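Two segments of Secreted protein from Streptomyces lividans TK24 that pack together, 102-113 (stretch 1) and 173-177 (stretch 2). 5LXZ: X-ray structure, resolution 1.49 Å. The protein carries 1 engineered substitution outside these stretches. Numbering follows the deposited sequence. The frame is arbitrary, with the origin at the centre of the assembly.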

# COMPACT_ATOMS: atom_id res chain seq x y z
N LYS A 102 8.48 -19.34 -6.88
CA LYS A 102 9.89 -18.99 -6.85
C LYS A 102 10.51 -19.59 -8.12
O LYS A 102 10.18 -20.71 -8.53
CB LYS A 102 10.50 -19.56 -5.56
CG LYS A 102 11.90 -19.09 -5.25
CD LYS A 102 12.41 -19.80 -4.01
CE LYS A 102 13.74 -19.24 -3.58
NZ LYS A 102 14.25 -19.96 -2.39
N LEU A 103 11.34 -18.81 -8.79
CA LEU A 103 11.91 -19.30 -10.06
C LEU A 103 13.23 -19.99 -9.85
O LEU A 103 14.07 -19.49 -9.11
CB LEU A 103 12.09 -18.18 -11.06
CG LEU A 103 10.79 -17.56 -11.52
CD1 LEU A 103 11.07 -16.29 -12.31
CD2 LEU A 103 9.95 -18.55 -12.33
N LYS A 104 13.38 -21.13 -10.52
CA LYS A 104 14.59 -21.93 -10.46
C LYS A 104 15.65 -21.31 -11.34
O LYS A 104 15.36 -20.90 -12.47
CB LYS A 104 14.33 -23.38 -10.92
CG LYS A 104 13.32 -24.16 -10.09
N GLY A 105 16.86 -21.26 -10.82
CA GLY A 105 18.07 -21.08 -11.61
C GLY A 105 19.20 -21.01 -10.63
O GLY A 105 19.09 -21.49 -9.50
N ASP A 106 20.28 -20.37 -11.03
CA ASP A 106 21.40 -20.15 -10.17
C ASP A 106 21.04 -19.02 -9.20
O ASP A 106 20.83 -17.86 -9.61
CB ASP A 106 22.63 -19.82 -11.01
CG ASP A 106 23.87 -19.69 -10.21
OD1 ASP A 106 23.82 -19.34 -9.00
OD2 ASP A 106 24.96 -19.94 -10.82
N VAL A 107 20.99 -19.34 -7.91
CA VAL A 107 20.55 -18.36 -6.90
C VAL A 107 21.47 -17.18 -6.75
O VAL A 107 21.09 -16.20 -6.13
CB VAL A 107 20.32 -19.01 -5.50
CG1 VAL A 107 19.20 -20.01 -5.58
CG2 VAL A 107 21.61 -19.60 -4.93
N THR A 108 22.70 -17.27 -7.25
CA THR A 108 23.66 -16.18 -7.17
C THR A 108 23.61 -15.27 -8.41
O THR A 108 24.31 -14.28 -8.45
CB THR A 108 25.12 -16.70 -7.06
OG1 THR A 108 25.46 -17.42 -8.26
CG2 THR A 108 25.29 -17.64 -5.84
N LYS A 109 22.82 -15.64 -9.41
CA LYS A 109 22.76 -14.87 -10.67
C LYS A 109 21.39 -14.22 -10.86
O LYS A 109 20.37 -14.84 -10.71
CB LYS A 109 23.06 -15.77 -11.88
CG LYS A 109 24.51 -16.25 -11.88
CD LYS A 109 24.77 -17.25 -12.99
CE LYS A 109 26.27 -17.58 -12.97
NZ LYS A 109 26.61 -18.31 -14.22
N ALA A 110 21.43 -12.96 -11.24
CA ALA A 110 20.19 -12.22 -11.54
C ALA A 110 19.41 -12.91 -12.63
O ALA A 110 19.97 -13.44 -13.58
CB ALA A 110 20.55 -10.83 -11.96
N GLY A 111 18.09 -12.90 -12.52
CA GLY A 111 17.26 -13.50 -13.56
C GLY A 111 15.79 -13.41 -13.26
O GLY A 111 15.39 -12.84 -12.27
N GLY A 112 15.01 -13.96 -14.16
CA GLY A 112 13.58 -13.93 -14.08
C GLY A 112 12.94 -14.17 -15.42
O GLY A 112 13.62 -14.57 -16.37
N LEU A 113 11.64 -13.91 -15.53
CA LEU A 113 10.93 -14.19 -16.78
C LEU A 113 11.02 -13.05 -17.78
O LEU A 113 10.80 -11.90 -17.44
CB LEU A 113 9.48 -14.60 -16.55
CG LEU A 113 9.33 -15.89 -15.74
CD1 LEU A 113 7.86 -16.15 -15.50
CD2 LEU A 113 9.99 -17.07 -16.43
N ARG A 173 6.89 -16.70 -22.82
CA ARG A 173 7.70 -16.49 -21.62
C ARG A 173 8.86 -17.43 -21.53
O ARG A 173 8.71 -18.63 -21.77
CB ARG A 173 6.83 -16.61 -20.38
CG ARG A 173 5.68 -15.64 -20.42
CD ARG A 173 4.97 -15.44 -19.11
NE ARG A 173 4.88 -16.66 -18.32
CZ ARG A 173 4.59 -16.70 -17.02
NH1 ARG A 173 4.30 -15.59 -16.31
NH2 ARG A 173 4.56 -17.89 -16.42
N ILE A 174 10.01 -16.92 -21.12
CA ILE A 174 11.21 -17.72 -20.94
C ILE A 174 12.07 -17.19 -19.79
O ILE A 174 12.28 -15.97 -19.67
CB ILE A 174 11.98 -17.80 -22.26
CG1 ILE A 174 13.09 -18.84 -22.20
CG2 ILE A 174 12.52 -16.45 -22.71
CD1 ILE A 174 12.56 -20.26 -22.09
N TYR A 175 12.60 -18.08 -18.97
CA TYR A 175 13.52 -17.70 -17.93
C TYR A 175 14.83 -17.25 -18.57
O TYR A 175 15.39 -17.95 -19.44
CB TYR A 175 13.73 -18.85 -16.92
CG TYR A 175 14.76 -18.54 -15.89
CD1 TYR A 175 14.46 -17.69 -14.79
CD2 TYR A 175 16.06 -19.04 -15.98
CE1 TYR A 175 15.40 -17.38 -13.85
CE2 TYR A 175 17.02 -18.72 -15.02
CZ TYR A 175 16.69 -17.89 -13.96
OH TYR A 175 17.62 -17.56 -13.05
N VAL A 176 15.34 -16.12 -18.11
CA VAL A 176 16.64 -15.62 -18.48
C VAL A 176 17.47 -15.34 -17.26
O VAL A 176 16.95 -15.09 -16.18
CB VAL A 176 16.57 -14.39 -19.42
CG1 VAL A 176 15.79 -14.73 -20.67
CG2 VAL A 176 15.98 -13.19 -18.69
N GLU A 177 18.79 -15.40 -17.41
CA GLU A 177 19.71 -15.24 -16.32
C GLU A 177 20.96 -14.51 -16.74
O GLU A 177 21.44 -14.72 -17.86
CB GLU A 177 20.06 -16.64 -15.83
CG GLU A 177 20.82 -16.73 -14.53
CD GLU A 177 20.88 -18.17 -14.07
OE1 GLU A 177 19.93 -18.62 -13.41
OE2 GLU A 177 21.89 -18.85 -14.38

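The two stretches meet as antiparallel strands. Residues 111-113 run against 173-177, with 173° between their directions. Gly112 and Val176 form the hydrogen-bonded pair: Gly112 N donates to Val176 O at 3.0 Å, and Val176 N donates to Gly112 O at 2.9 Å. Gly111 with Glu177 and Leu113 with Tyr175 are the flanking non-hydrogen-bonded pairs. There the CA atoms come closer: Gly111 CA is 4.1 Å from Glu177 CA, against 5.6 Å between Gly112 CA and Val176 CA. Two CA-H...O contacts add to the pairing: Glu177 CA to Ala110 O at 3.3 Å, and Tyr175 CA to Gly112 O at 3.5 Å.

Leu113, Tyr175 and Glu177 point their side chains to one face of the sheet, and Val176 points to the other. Tyr175 has chi1 t and chi2 77°. This brings the ring up to the backbone of Gly111 and Gly112, with Tyr175 CE1 3.5 Å from Gly112 N. The carbonyl Lys104 O sits over one face of the ring, 3.6 Å from Tyr175 CZ. Leu103 CB adds a looser apolar contact, 4.4 Å from Tyr175 CE1.

Gly111 leaves room for the Tyr175 hydroxyl and the Val176 carbonyl. A CB on this residue would lie 2.7 Å from Tyr175 OH and 2.5 Å from Val176 O, both clashes. Gly105 is similarly confined: a CB there would lie 2.4 Å from both Tyr175 OH and Glu177 OE1.

Glu177 is extended through chi1 and chi2, both t, and so reaches the loop before the strand. Its chi3 of -85° sets the plane of the carboxylate. Glu177 OE1 takes two hydrogen bonds, from Tyr175 OH at 2.6 Å within its own strand and from Asp106 N at 3.0 Å across the contact. One buried acid thus ties the tyrosine hydroxyl to the loop backbone. The aliphatic part of Lys109 also packs here, with Lys109 CD 3.6 Å from Glu177 OE2, while the end of that side chain leads away.

Asp106 opens a type I turn that ends at Lys109, closed by Lys109 N to Asp106 O at 3.0 Å. With chi1 t, its carboxylate leads away from stretch 2. Asp106 OD1 accepts from Thr108 N at 2.9 Å and from Thr108 OG1 at 2.6 Å. The p rotamer of Thr108 places its hydroxyl for the second bond.

At the other end, Leu113 adopts the m, t rotamer. Leu113 CD2 packs 4.2 Å from Tyr175 CB. Leu113 CD1 covers one face of the Arg173 guanidinium, 3.6 Å from Arg173 CZ. Arg173 NH1 and NH2 are hydrogen-bonded elsewhere in the structure.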